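Local coordinates for protein branched-chain phosphotransacylase (Enterococcus faecalis, PDB 1YCO) that probably transfers acyl groups, presumably branched-chain ones, between coenzyme A and phosphate, at residues I72-I77 / V251-S256; K97-H102 / V134-E139; S101-V106 / T113-D118; M105-A110 / H236-G241; K150-S155 / D214-P219. All blocks are in the same frame, centred on the assembly; numbering follows the deposited sequence.

Contact 1: residues I72-I77 / V251-S256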
# COMPACT_ATOMS: atom_id res chain seq x y z
N ILE A 72 -4.40 -30.04 0.57
CA ILE A 72 -4.22 -28.71 0.03
C ILE A 72 -4.79 -28.61 -1.38
O ILE A 72 -4.63 -29.52 -2.19
CB ILE A 72 -2.72 -28.32 -0.04
CG1 ILE A 72 -2.12 -28.28 1.37
CG2 ILE A 72 -2.57 -26.95 -0.69
CD1 ILE A 72 -0.60 -28.17 1.38
N LEU A 73 -5.48 -27.52 -1.65
CA LEU A 73 -6.05 -27.30 -2.96
C LEU A 73 -5.23 -26.20 -3.64
O LEU A 73 -4.88 -25.20 -3.01
CB LEU A 73 -7.51 -26.85 -2.83
CG LEU A 73 -8.26 -26.63 -4.15
CD1 LEU A 73 -8.33 -27.95 -4.91
CD2 LEU A 73 -9.65 -26.11 -3.86
N LEU A 74 -4.92 -26.40 -4.92
CA LEU A 74 -4.13 -25.44 -5.66
C LEU A 74 -4.72 -25.17 -7.05
O LEU A 74 -4.95 -26.09 -7.83
CB LEU A 74 -2.69 -25.94 -5.79
CG LEU A 74 -1.63 -25.02 -6.40
CD1 LEU A 74 -0.26 -25.38 -5.83
CD2 LEU A 74 -1.63 -25.16 -7.93
N LYS A 75 -4.95 -23.89 -7.34
CA LYS A 75 -5.53 -23.48 -8.61
C LYS A 75 -4.50 -23.30 -9.72
O LYS A 75 -3.77 -22.30 -9.74
CB LYS A 75 -6.30 -22.18 -8.43
CG LYS A 75 -7.03 -21.73 -9.69
CD LYS A 75 -7.62 -20.35 -9.54
CE LYS A 75 -6.65 -19.28 -10.02
NZ LYS A 75 -6.41 -19.37 -11.49
N GLY A 76 -4.46 -24.25 -10.65
CA GLY A 76 -3.55 -24.17 -11.77
C GLY A 76 -4.14 -23.19 -12.78
O GLY A 76 -4.46 -22.06 -12.42
N ILE A 77 -4.31 -23.62 -14.02
CA ILE A 77 -4.89 -22.75 -15.05
C ILE A 77 -6.39 -23.02 -15.18
O ILE A 77 -6.81 -23.98 -15.81
CB ILE A 77 -4.19 -22.95 -16.41
CG1 ILE A 77 -2.73 -22.54 -16.30
CG2 ILE A 77 -4.89 -22.11 -17.49
CD1 ILE A 77 -1.96 -22.69 -17.60
N VAL A 251 -4.49 -22.54 -2.32
CA VAL A 251 -3.46 -21.71 -2.93
C VAL A 251 -3.91 -21.25 -4.32
O VAL A 251 -4.29 -22.06 -5.17
CB VAL A 251 -2.13 -22.48 -3.05
CG1 VAL A 251 -1.05 -21.60 -3.64
CG2 VAL A 251 -1.70 -23.03 -1.70
N LEU A 252 -3.87 -19.94 -4.55
CA LEU A 252 -4.26 -19.38 -5.84
C LEU A 252 -3.01 -19.08 -6.65
O LEU A 252 -2.11 -18.38 -6.19
CB LEU A 252 -5.08 -18.10 -5.63
CG LEU A 252 -6.44 -18.30 -4.94
CD1 LEU A 252 -7.11 -16.95 -4.70
CD2 LEU A 252 -7.31 -19.19 -5.80
N THR A 253 -2.96 -19.62 -7.86
CA THR A 253 -1.82 -19.42 -8.74
C THR A 253 -2.27 -18.75 -10.04
O THR A 253 -3.37 -18.99 -10.53
CB THR A 253 -1.14 -20.78 -9.04
OG1 THR A 253 -0.08 -21.00 -8.10
CG2 THR A 253 -0.58 -20.84 -10.46
N SER A 254 -1.40 -17.91 -10.59
CA SER A 254 -1.66 -17.22 -11.85
C SER A 254 -0.50 -17.53 -12.77
O SER A 254 0.65 -17.48 -12.35
CB SER A 254 -1.74 -15.71 -11.63
OG SER A 254 -1.92 -15.02 -12.86
N ARG A 255 -0.80 -17.85 -14.02
CA ARG A 255 0.23 -18.19 -14.99
C ARG A 255 1.41 -17.22 -14.92
O ARG A 255 2.57 -17.63 -14.97
CB ARG A 255 -0.37 -18.20 -16.40
CG ARG A 255 0.54 -18.79 -17.47
CD ARG A 255 -0.26 -19.18 -18.70
NE ARG A 255 0.30 -20.37 -19.34
CZ ARG A 255 -0.38 -21.21 -20.12
NH1 ARG A 255 -1.67 -21.00 -20.38
NH2 ARG A 255 0.23 -22.27 -20.62
N SER A 256 1.11 -15.93 -14.79
CA SER A 256 2.14 -14.90 -14.71
C SER A 256 3.03 -15.03 -13.48
O SER A 256 4.13 -14.47 -13.44
CB SER A 256 1.50 -13.50 -14.73
OG SER A 256 0.55 -13.36 -13.68
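Val251 lies beside Leu74 in parallel register, and its isopropyl group looks back along the neighbouring strand: CG2 of Val251 meets CG2 of Ile72 at 4.1 Å, while CB of Val251 stands 4.2 Å from CG of Leu74. Helix 259-274 covers this apolar face, touching both Ile72 and Val251. The side chains of Lys75 and Leu252 occupy the other face. With CG anti to the backbone N (chi1 -176°), the Lys75 chain starts out past Leu252, whose CD2 packs 3.9 Å from Lys75 CD. Beyond CD the lysine is bent at its last two torsions, and NZ ends beside the backbone, with a weak bond of 3.2 Å to Thr253 O and a further hydrogen bond to Ile78 O. The strands 72-75 and 250-252 are neighbours in a five-stranded parallel sheet with helices packed against it, where 250-252 is the outermost strand within the chain. Two straight backbone bonds hold the pair, Val251 N to Leu73 O at 2.8 Å and Lys75 N to Val251 O at 2.9 Å. Beyond them the ladder frays: Thr253 N reaches Lys75 O only through a weak, bent bond, and Thr253 CB packs against the same oxygen. Where both segments have left the sheet, Ile77 crosses the end of Arg255. Its CD1 methyl sits over the centre of one guanidinium face, 3.3 Å from Arg255 CZ, so the contact uses the flat face of the group, while Arg255 NH2 forms a salt bridge with Glu13.

Contact 2: residues K97-H102 / V134-E139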
# COMPACT_ATOMS: atom_id res chain seq x y z
N LYS A 97 -15.58 -22.10 8.60
CA LYS A 97 -15.35 -20.91 9.41
C LYS A 97 -16.39 -19.90 8.98
O LYS A 97 -16.79 -19.88 7.81
CB LYS A 97 -13.95 -20.33 9.16
CG LYS A 97 -12.83 -21.19 9.70
CD LYS A 97 -12.96 -21.33 11.18
CE LYS A 97 -11.85 -22.15 11.77
NZ LYS A 97 -12.03 -22.22 13.26
N PRO A 98 -16.86 -19.05 9.91
CA PRO A 98 -17.87 -18.03 9.62
C PRO A 98 -17.71 -17.40 8.23
O PRO A 98 -18.69 -17.23 7.50
CB PRO A 98 -17.68 -17.03 10.75
CG PRO A 98 -17.31 -17.91 11.90
CD PRO A 98 -16.36 -18.92 11.29
N ILE A 99 -16.48 -17.06 7.88
CA ILE A 99 -16.20 -16.46 6.58
C ILE A 99 -14.84 -16.88 6.03
O ILE A 99 -13.98 -17.36 6.76
CB ILE A 99 -16.19 -14.92 6.64
CG1 ILE A 99 -14.88 -14.45 7.24
CG2 ILE A 99 -17.36 -14.41 7.48
CD1 ILE A 99 -14.15 -13.44 6.37
N LEU A 100 -14.65 -16.70 4.72
CA LEU A 100 -13.38 -17.01 4.09
C LEU A 100 -12.57 -15.71 4.01
O LEU A 100 -13.13 -14.63 3.87
CB LEU A 100 -13.59 -17.55 2.67
CG LEU A 100 -14.32 -18.89 2.48
CD1 LEU A 100 -14.49 -19.18 0.99
CD2 LEU A 100 -13.52 -20.01 3.14
N SER A 101 -11.26 -15.83 4.11
CA SER A 101 -10.40 -14.67 4.03
C SER A 101 -9.10 -15.10 3.36
O SER A 101 -8.88 -16.28 3.11
CB SER A 101 -10.10 -14.12 5.44
OG SER A 101 -9.35 -15.03 6.24
N HIS A 102 -8.25 -14.13 3.05
CA HIS A 102 -6.98 -14.47 2.46
C HIS A 102 -5.94 -13.99 3.45
O HIS A 102 -6.06 -12.92 4.04
CB HIS A 102 -6.79 -13.81 1.11
CG HIS A 102 -5.50 -14.15 0.44
ND1 HIS A 102 -4.29 -13.63 0.86
CD2 HIS A 102 -5.22 -14.96 -0.61
CE1 HIS A 102 -3.32 -14.12 0.10
NE2 HIS A 102 -3.86 -14.93 -0.80
N VAL A 134 -9.68 -11.22 11.61
CA VAL A 134 -8.70 -11.28 12.68
C VAL A 134 -8.67 -12.72 13.21
O VAL A 134 -7.61 -13.34 13.28
CB VAL A 134 -9.04 -10.28 13.81
CG1 VAL A 134 -8.11 -10.45 14.99
CG2 VAL A 134 -8.95 -8.85 13.28
N GLU A 135 -9.84 -13.25 13.55
CA GLU A 135 -9.93 -14.61 14.05
C GLU A 135 -9.22 -15.61 13.12
O GLU A 135 -8.41 -16.41 13.58
CB GLU A 135 -11.39 -14.99 14.23
CG GLU A 135 -12.13 -14.08 15.19
CD GLU A 135 -11.65 -14.24 16.62
OE1 GLU A 135 -10.42 -14.21 16.85
OE2 GLU A 135 -12.51 -14.38 17.51
N ASN A 136 -9.54 -15.56 11.83
CA ASN A 136 -8.92 -16.44 10.84
C ASN A 136 -7.37 -16.34 10.87
O ASN A 136 -6.68 -17.37 10.94
CB ASN A 136 -9.43 -16.12 9.42
CG ASN A 136 -10.80 -16.78 9.10
OD1 ASN A 136 -11.54 -17.20 10.00
ND2 ASN A 136 -11.14 -16.84 7.82
N ALA A 137 -6.84 -15.11 10.83
CA ALA A 137 -5.39 -14.88 10.87
C ALA A 137 -4.80 -15.26 12.23
O ALA A 137 -3.68 -15.76 12.31
CB ALA A 137 -5.06 -13.43 10.54
N LYS A 138 -5.57 -15.05 13.29
CA LYS A 138 -5.11 -15.41 14.63
C LYS A 138 -4.95 -16.92 14.71
O LYS A 138 -4.02 -17.42 15.34
CB LYS A 138 -6.10 -14.98 15.71
CG LYS A 138 -5.67 -15.42 17.11
CD LYS A 138 -6.81 -15.45 18.14
CE LYS A 138 -7.80 -16.57 17.85
NZ LYS A 138 -8.99 -16.60 18.75
N GLU A 139 -5.86 -17.65 14.08
CA GLU A 139 -5.81 -19.11 14.11
C GLU A 139 -4.63 -19.64 13.30
O GLU A 139 -3.97 -20.59 13.71
CB GLU A 139 -7.12 -19.70 13.61
CG GLU A 139 -8.32 -19.23 14.42
CD GLU A 139 -9.63 -19.83 13.96
OE1 GLU A 139 -9.84 -19.96 12.73
OE2 GLU A 139 -10.47 -20.15 14.83
O HOH W 1 -14.34 -16.46 9.95
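Asn136, on the helix 127-143, turns its amide toward the backbone carbonyl of Ile99 and the side-chain hydroxyl of Ser101, joining that helix to the loop before strand 101-107 of the mixed sheet and to the first residue of that strand. Hydrogen bonds from the amide nitrogen are the centre of the contact. Asn136 ND2 donates to Ile99 O at 3.1 Å and to Ser101 OG at 3.0 Å, and both acceptors lie close to the amide plane, so the two bonds together fix the rotation of the group. The approach to the Ile99 carbonyl is less regular, the donor being tilted 33° from the carbonyl plane. Ser101 OG, for its part, sits between the backbone N and the carbonyl carbon.

Water extends this polar network on the oxygen side of the amide. Water 1 accepts from Ile99 N at 3.0 Å and lies 2.9 Å from Asn136 OD1, to which it can donate. The side-chain amide may thus span the peptide groups around Ile99, directly at the carbonyl and through water at the N-H.

Van der Waals packing is slight: Lys97 CB lies near Asn136 OD1, and Val244 of the edge strand touches both Ser101 and Asn136.

The charged contact lies one helical turn further on, where Lys97 and Glu139, both partly exposed, reach toward each other tip to tip. The lysine is bent at chi2 (-61°) and extended beyond. Its NZ forms a salt bridge with Glu139, meeting OE2 on the syn side at 3.0 Å, 25° out of the carboxylate plane.

Contact 3: residues S101-V106 / T113-D118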
# COMPACT_ATOMS: atom_id res chain seq x y z
N SER A 101 -11.26 -15.83 4.11
CA SER A 101 -10.40 -14.67 4.03
C SER A 101 -9.10 -15.10 3.36
O SER A 101 -8.88 -16.28 3.11
CB SER A 101 -10.10 -14.12 5.44
OG SER A 101 -9.35 -15.03 6.24
N HIS A 102 -8.25 -14.13 3.05
CA HIS A 102 -6.98 -14.47 2.46
C HIS A 102 -5.94 -13.99 3.45
O HIS A 102 -6.06 -12.92 4.04
CB HIS A 102 -6.79 -13.81 1.11
CG HIS A 102 -5.50 -14.15 0.44
ND1 HIS A 102 -4.29 -13.63 0.86
CD2 HIS A 102 -5.22 -14.96 -0.61
CE1 HIS A 102 -3.32 -14.12 0.10
NE2 HIS A 102 -3.86 -14.93 -0.80
N VAL A 103 -4.93 -14.83 3.64
CA VAL A 103 -3.85 -14.53 4.55
C VAL A 103 -2.53 -14.81 3.84
O VAL A 103 -2.36 -15.84 3.20
CB VAL A 103 -3.92 -15.41 5.82
CG1 VAL A 103 -2.64 -15.26 6.65
CG2 VAL A 103 -5.13 -15.04 6.65
N ALA A 104 -1.59 -13.88 3.99
CA ALA A 104 -0.29 -14.01 3.37
C ALA A 104 0.80 -13.99 4.43
O ALA A 104 0.66 -13.35 5.48
CB ALA A 104 -0.05 -12.86 2.38
N MET A 105 1.89 -14.70 4.15
CA MET A 105 3.04 -14.71 5.05
C MET A 105 4.12 -13.90 4.34
O MET A 105 4.44 -14.16 3.18
CB MET A 105 3.54 -16.13 5.33
CG MET A 105 4.84 -16.13 6.15
SD MET A 105 4.94 -17.35 7.46
CE MET A 105 5.97 -18.62 6.69
N VAL A 106 4.67 -12.93 5.05
CA VAL A 106 5.71 -12.05 4.51
C VAL A 106 7.05 -12.18 5.25
O VAL A 106 7.11 -12.11 6.47
CB VAL A 106 5.28 -10.57 4.60
CG1 VAL A 106 6.25 -9.69 3.85
CG2 VAL A 106 3.86 -10.40 4.06
N THR A 113 9.40 -10.94 10.07
CA THR A 113 8.33 -11.73 9.50
C THR A 113 6.98 -11.36 10.07
O THR A 113 6.87 -10.94 11.22
CB THR A 113 8.58 -13.21 9.75
OG1 THR A 113 9.90 -13.55 9.33
CG2 THR A 113 7.58 -14.06 8.98
N PHE A 114 5.94 -11.53 9.26
CA PHE A 114 4.58 -11.23 9.71
C PHE A 114 3.51 -11.65 8.73
O PHE A 114 3.76 -11.84 7.54
CB PHE A 114 4.44 -9.74 10.01
CG PHE A 114 4.67 -8.85 8.83
CD1 PHE A 114 3.73 -8.76 7.81
CD2 PHE A 114 5.82 -8.07 8.75
CE1 PHE A 114 3.93 -7.90 6.73
CE2 PHE A 114 6.02 -7.21 7.68
CZ PHE A 114 5.08 -7.13 6.67
N LEU A 115 2.30 -11.79 9.24
CA LEU A 115 1.19 -12.17 8.40
C LEU A 115 0.47 -10.89 7.97
O LEU A 115 0.41 -9.91 8.71
CB LEU A 115 0.25 -13.11 9.16
CG LEU A 115 0.88 -14.37 9.77
CD1 LEU A 115 -0.24 -15.26 10.36
CD2 LEU A 115 1.64 -15.17 8.72
N LEU A 116 -0.04 -10.91 6.75
CA LEU A 116 -0.78 -9.80 6.18
C LEU A 116 -2.14 -10.37 5.80
O LEU A 116 -2.22 -11.43 5.17
CB LEU A 116 -0.09 -9.28 4.92
CG LEU A 116 -0.82 -8.18 4.13
CD1 LEU A 116 -1.08 -6.96 4.99
CD2 LEU A 116 0.03 -7.80 2.92
N THR A 117 -3.21 -9.70 6.18
CA THR A 117 -4.46 -10.28 5.81
C THR A 117 -5.55 -9.47 5.19
O THR A 117 -5.92 -8.35 5.59
CB THR A 117 -5.07 -11.12 6.95
OG1 THR A 117 -6.38 -11.54 6.56
CG2 THR A 117 -5.16 -10.35 8.23
N ASP A 118 -6.03 -10.14 4.16
CA ASP A 118 -7.11 -9.80 3.29
C ASP A 118 -6.91 -8.78 2.20
O ASP A 118 -7.47 -7.70 2.23
CB ASP A 118 -8.36 -9.53 4.09
CG ASP A 118 -9.51 -10.38 3.58
OD1 ASP A 118 -10.64 -10.24 4.12
OD2 ASP A 118 -9.28 -11.18 2.63
O HOH W 2 -7.64 -13.45 8.05
O HOH W 3 -3.62 -11.42 2.23
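Val106 and Phe114 lie side by side and point the same way, the valine filling the space over one face of the aromatic ring. Val106 CB stands 4.1 Å from the centroid of the Phe114 ring, a CH-pi contact, and Val106 CG2 reaches CE1 of that ring at 3.7 Å. Phe114 CG sits between the backbone N and the carbonyl carbon (chi1 61°), and one face of the ring lies against Val106 CB. Val106 CG2 also packs on Leu116 CB, which in turn meets the methyl of Ala104.

The other face carries Val103, Met105, Leu115 and Thr117. Leu115 CD2 leans across to Met105 CB at 4.0 Å, and Val103 CG2 fits against Thr117. Helix 127-143 lies over this face, touching Leu115 and Thr117.

At the other end of the pair the contacts become polar. His102 O is gripped by two donors from opposite faces of its plane: Thr117 OG1 at 2.9 Å and Asp118 N at 2.8 Å. Asp118 returns a bond through its side chain, OD2 taking the N-H of His102 at 3.2 Å from above the carboxylate plane, while OD1 is held by Asn122. Water 2 links Thr117 OG1 to Ser101 OG, which is also held by Asn136, and water 3 joins His102 ND1 to Leu116 O.

Backbone bonds in both directions between Ala104 and Leu116, and between Val106 and Phe114, complete the ladder of an antiparallel beta hairpin, strands 101-107 and 113-117, the only consecutive antiparallel pair within the mixed sheet.

Contact 4: residues M105-A110 / H236-G241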
# COMPACT_ATOMS: atom_id res chain seq x y z
N MET A 105 1.89 -14.70 4.15
CA MET A 105 3.04 -14.71 5.05
C MET A 105 4.12 -13.90 4.34
O MET A 105 4.44 -14.16 3.18
CB MET A 105 3.54 -16.13 5.33
CG MET A 105 4.84 -16.13 6.15
SD MET A 105 4.94 -17.35 7.46
CE MET A 105 5.97 -18.62 6.69
N VAL A 106 4.67 -12.93 5.05
CA VAL A 106 5.71 -12.05 4.51
C VAL A 106 7.05 -12.18 5.25
O VAL A 106 7.11 -12.11 6.47
CB VAL A 106 5.28 -10.57 4.60
CG1 VAL A 106 6.25 -9.69 3.85
CG2 VAL A 106 3.86 -10.40 4.06
N GLU A 107 8.13 -12.36 4.49
CA GLU A 107 9.46 -12.48 5.07
C GLU A 107 10.36 -11.38 4.51
O GLU A 107 10.64 -11.35 3.31
CB GLU A 107 10.05 -13.85 4.77
CG GLU A 107 9.35 -15.00 5.49
CD GLU A 107 9.97 -16.37 5.20
OE1 GLU A 107 11.21 -16.50 5.37
OE2 GLU A 107 9.22 -17.30 4.82
N LEU A 108 10.79 -10.47 5.38
CA LEU A 108 11.66 -9.37 4.98
C LEU A 108 13.14 -9.77 4.96
O LEU A 108 13.53 -10.74 5.61
CB LEU A 108 11.44 -8.18 5.90
CG LEU A 108 10.04 -7.58 5.77
CD1 LEU A 108 9.88 -6.49 6.82
CD2 LEU A 108 9.83 -7.03 4.37
N PRO A 109 13.96 -9.02 4.20
CA PRO A 109 15.41 -9.22 4.03
C PRO A 109 16.18 -9.77 5.23
O PRO A 109 16.76 -10.87 5.16
CB PRO A 109 15.89 -7.84 3.61
CG PRO A 109 14.79 -7.41 2.72
CD PRO A 109 13.54 -7.80 3.49
N ALA A 110 16.23 -9.01 6.32
CA ALA A 110 16.94 -9.47 7.51
C ALA A 110 16.20 -10.70 8.03
O ALA A 110 16.45 -11.82 7.57
CB ALA A 110 16.98 -8.38 8.57
N HIS A 236 11.98 -6.57 -1.56
CA HIS A 236 12.76 -7.82 -1.61
C HIS A 236 12.18 -8.84 -0.64
O HIS A 236 12.89 -9.71 -0.15
CB HIS A 236 14.24 -7.59 -1.25
CG HIS A 236 14.96 -6.72 -2.21
ND1 HIS A 236 15.31 -7.14 -3.48
CD2 HIS A 236 15.33 -5.42 -2.14
CE1 HIS A 236 15.85 -6.13 -4.14
NE2 HIS A 236 15.87 -5.08 -3.35
N ALA A 237 10.90 -8.72 -0.36
CA ALA A 237 10.25 -9.62 0.56
C ALA A 237 9.76 -10.88 -0.12
O ALA A 237 9.39 -10.87 -1.30
CB ALA A 237 9.09 -8.91 1.25
N LYS A 238 9.77 -11.98 0.64
CA LYS A 238 9.26 -13.25 0.14
C LYS A 238 7.82 -13.30 0.66
O LYS A 238 7.57 -13.03 1.84
CB LYS A 238 10.09 -14.42 0.69
CG LYS A 238 11.54 -14.40 0.21
CD LYS A 238 12.28 -15.71 0.50
CE LYS A 238 12.33 -16.02 1.99
NZ LYS A 238 13.03 -17.30 2.26
N VAL A 239 6.88 -13.61 -0.22
CA VAL A 239 5.48 -13.64 0.16
C VAL A 239 4.77 -14.88 -0.34
O VAL A 239 4.99 -15.32 -1.46
CB VAL A 239 4.73 -12.40 -0.38
CG1 VAL A 239 3.32 -12.39 0.14
CG2 VAL A 239 5.46 -11.13 0.03
N GLY A 240 3.92 -15.44 0.51
CA GLY A 240 3.14 -16.61 0.17
C GLY A 240 1.72 -16.40 0.67
O GLY A 240 1.50 -15.83 1.75
N GLY A 241 0.73 -16.85 -0.09
CA GLY A 241 -0.64 -16.65 0.34
C GLY A 241 -1.57 -17.83 0.17
O GLY A 241 -1.38 -18.67 -0.71
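Strand 238-244 forms the edge of the mixed sheet within this chain, and here it runs antiparallel to strand 101-107, with Val106 facing Val239 and Glu107 facing Lys238. Met105 with Gly240 and Glu107 with Lys238 are the hydrogen-bonded pairs, each closed by bonds in both directions: Met105 N to Gly240 O is 2.7 Å, and Glu107 N to Lys238 O is 2.8 Å. Between them Val106 and Val239 form a non-hydrogen-bonded pair.

On the valine face the contact is apolar. CG1 of Val106 touches CB of Ala237 at 3.9 Å and stands 4.2 Å from CG2 of Val239. Leu108, just beyond the strand, has CG anti to its carbonyl carbon (chi1 -66°), and its CD2 reaches Ala237 CB at 3.7 Å. The alanine methyl is therefore touched by Val106 and Leu108 alike. Helix 221-234 covers this side through Leu231 and Tyr228, and Leu108 also packs on Phe234 of the second subunit.

The Glu107 and Lys238 side chains occupy the other face and cross obliquely. Lys238 is bent at chi3 (-61°), and its CE lies 3.6 Å from Glu107 OE1. Toward the turn, Pro109 CG packs on His236 CB at 4.0 Å, the two side chains meeting at about a right angle.

The salt bridge between Glu107 OE1 and Lys238 NZ is long, 3.7 Å, and Lys238 is exposed to solvent. Its pull is therefore probably modest, and the paired strands are held chiefly by their four backbone bonds and the apolar contacts on the opposite face.

Contact 5: residues K150-S155 / D214-P219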
# COMPACT_ATOMS: atom_id res chain seq x y z
N LYS A 150 0.60 -10.56 18.04
CA LYS A 150 0.24 -9.15 18.07
C LYS A 150 -0.45 -8.85 16.74
O LYS A 150 0.09 -9.11 15.66
CB LYS A 150 1.48 -8.28 18.28
CG LYS A 150 2.14 -8.53 19.63
CD LYS A 150 3.22 -7.53 19.97
CE LYS A 150 3.93 -7.95 21.27
NZ LYS A 150 4.72 -6.83 21.90
N ILE A 151 -1.66 -8.31 16.84
CA ILE A 151 -2.48 -7.98 15.69
C ILE A 151 -2.76 -6.49 15.62
O ILE A 151 -3.51 -5.93 16.42
CB ILE A 151 -3.80 -8.77 15.74
CG1 ILE A 151 -3.47 -10.26 15.94
CG2 ILE A 151 -4.61 -8.55 14.47
CD1 ILE A 151 -4.67 -11.17 16.11
N ALA A 152 -2.12 -5.87 14.65
CA ALA A 152 -2.24 -4.46 14.41
C ALA A 152 -3.29 -4.14 13.35
O ALA A 152 -3.26 -4.68 12.24
CB ALA A 152 -0.88 -3.90 13.98
N LEU A 153 -4.22 -3.27 13.73
CA LEU A 153 -5.28 -2.82 12.85
C LEU A 153 -4.75 -1.54 12.21
O LEU A 153 -4.72 -0.48 12.84
CB LEU A 153 -6.54 -2.55 13.66
CG LEU A 153 -6.95 -3.76 14.50
CD1 LEU A 153 -8.22 -3.45 15.28
CD2 LEU A 153 -7.17 -4.96 13.57
N LEU A 154 -4.32 -1.66 10.97
CA LEU A 154 -3.74 -0.55 10.22
C LEU A 154 -4.66 0.56 9.77
O LEU A 154 -5.78 0.32 9.32
CB LEU A 154 -3.03 -1.08 8.98
CG LEU A 154 -1.71 -1.79 9.17
CD1 LEU A 154 -1.20 -2.18 7.79
CD2 LEU A 154 -0.70 -0.87 9.86
N SER A 155 -4.16 1.78 9.88
CA SER A 155 -4.88 2.97 9.45
C SER A 155 -3.85 4.05 9.11
O SER A 155 -2.69 3.96 9.52
CB SER A 155 -5.82 3.46 10.56
OG SER A 155 -6.61 4.54 10.10
N ASP A 214 2.78 -9.18 14.73
CA ASP A 214 2.91 -10.47 14.07
C ASP A 214 1.95 -10.63 12.90
O ASP A 214 2.17 -11.43 11.98
CB ASP A 214 2.68 -11.58 15.09
CG ASP A 214 3.67 -11.53 16.21
OD1 ASP A 214 4.87 -11.72 15.93
OD2 ASP A 214 3.26 -11.30 17.37
N ILE A 215 0.88 -9.85 12.94
CA ILE A 215 -0.12 -9.88 11.90
C ILE A 215 -0.57 -8.46 11.63
O ILE A 215 -0.85 -7.68 12.55
CB ILE A 215 -1.36 -10.67 12.34
CG1 ILE A 215 -0.96 -12.11 12.68
CG2 ILE A 215 -2.42 -10.63 11.23
CD1 ILE A 215 -2.09 -12.94 13.23
N LEU A 216 -0.65 -8.12 10.35
CA LEU A 216 -1.11 -6.80 9.98
C LEU A 216 -2.48 -7.02 9.35
O LEU A 216 -2.65 -7.93 8.55
CB LEU A 216 -0.15 -6.17 8.97
CG LEU A 216 1.33 -6.00 9.35
CD1 LEU A 216 2.09 -5.38 8.17
CD2 LEU A 216 1.46 -5.12 10.59
N VAL A 217 -3.45 -6.20 9.75
CA VAL A 217 -4.81 -6.26 9.22
C VAL A 217 -5.14 -4.91 8.55
O VAL A 217 -5.15 -3.86 9.20
CB VAL A 217 -5.84 -6.54 10.35
CG1 VAL A 217 -7.24 -6.67 9.76
CG2 VAL A 217 -5.47 -7.79 11.10
N VAL A 218 -5.40 -4.97 7.25
CA VAL A 218 -5.73 -3.79 6.45
C VAL A 218 -7.23 -3.55 6.41
O VAL A 218 -8.01 -4.44 6.71
CB VAL A 218 -5.22 -3.92 5.01
CG1 VAL A 218 -3.70 -4.04 5.02
CG2 VAL A 218 -5.86 -5.15 4.36
N PRO A 219 -7.65 -2.33 6.02
CA PRO A 219 -9.07 -1.97 5.94
C PRO A 219 -9.75 -2.44 4.66
O PRO A 219 -10.93 -2.79 4.66
CB PRO A 219 -9.05 -0.43 5.97
CG PRO A 219 -7.68 -0.06 6.40
CD PRO A 219 -6.80 -1.14 5.84
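Ile151 and Ile215 stand side by side and point the same way, both with CG1 anti to the carbonyl carbon, and Ile151 CG1 lies 4.1 Å from Ile215 CD1. The CG2 branch of Ile151 is turned the other way along the neighbouring strand, where it meets CG2 of Val217 at 3.6 Å. Val217 has CG1 anti to its backbone N (chi1 -177°), which leaves CG2 beside that nitrogen and directed to Ile151. Its CB takes Leu153 CD2 at 3.8 Å, so Val217 is packed by two residues of strand 150-154. Helix 127-143 covers this face, with Val134 on Ile151 and Leu130 on Val217, and helix 165-177 lies on Leu153.

The two strands are parallel neighbours in the mixed sheet, and the chain passes from 150-154 to 215-217 through helices and the outer strand 184-189. Backbone bonds from Ala152 N to Ile215 O, Val217 N to Ala152 O and Leu154 N to Val217 O form the regular part of the ladder.

On the other face Ala152 CB meets Leu216 CD2. Leu154 points toward the other strand, CG anti to the carbonyl carbon, and extension at chi2 carries CD1 near Leu216 CB and to 4.2 Å from Val218 CG1. Pro219 CG closes on Leu154 O at 3.5 Å.

At the start of the pair, Asp214 curls back to Lys150. Its OD2 takes the backbone N-H of Lys150 at 2.8 Å through the anti lone pair, in a nearly straight bond (170°). Lys150 O accepts from both Asp214 N and Ile215 N, while the lysine NZ turns to a salt bridge with Asp212.

From the N terminus, strand 72-75 opens contact 1, which closes only at 250-252 near the C terminus, so the other four contacts fall within that long loop. Residues 97-106 then open contacts 2 and 3; the short hairpin of contact 3 closes first, and contact 2 closes on helix 127-143. Contact 4 starts from strand 101-107 too, crosses contact 2 along the chain, and closes at 238-241, enclosing contact 5, which follows contacts 2 and 3 in series. Contacts 3, 4 and 5 each join two neighbouring strands of the mixed sheet, contact 2 ties a helix to it, and contact 1 belongs to the separate parallel sheet, meeting contact 4 where Val251 packs on Gly241.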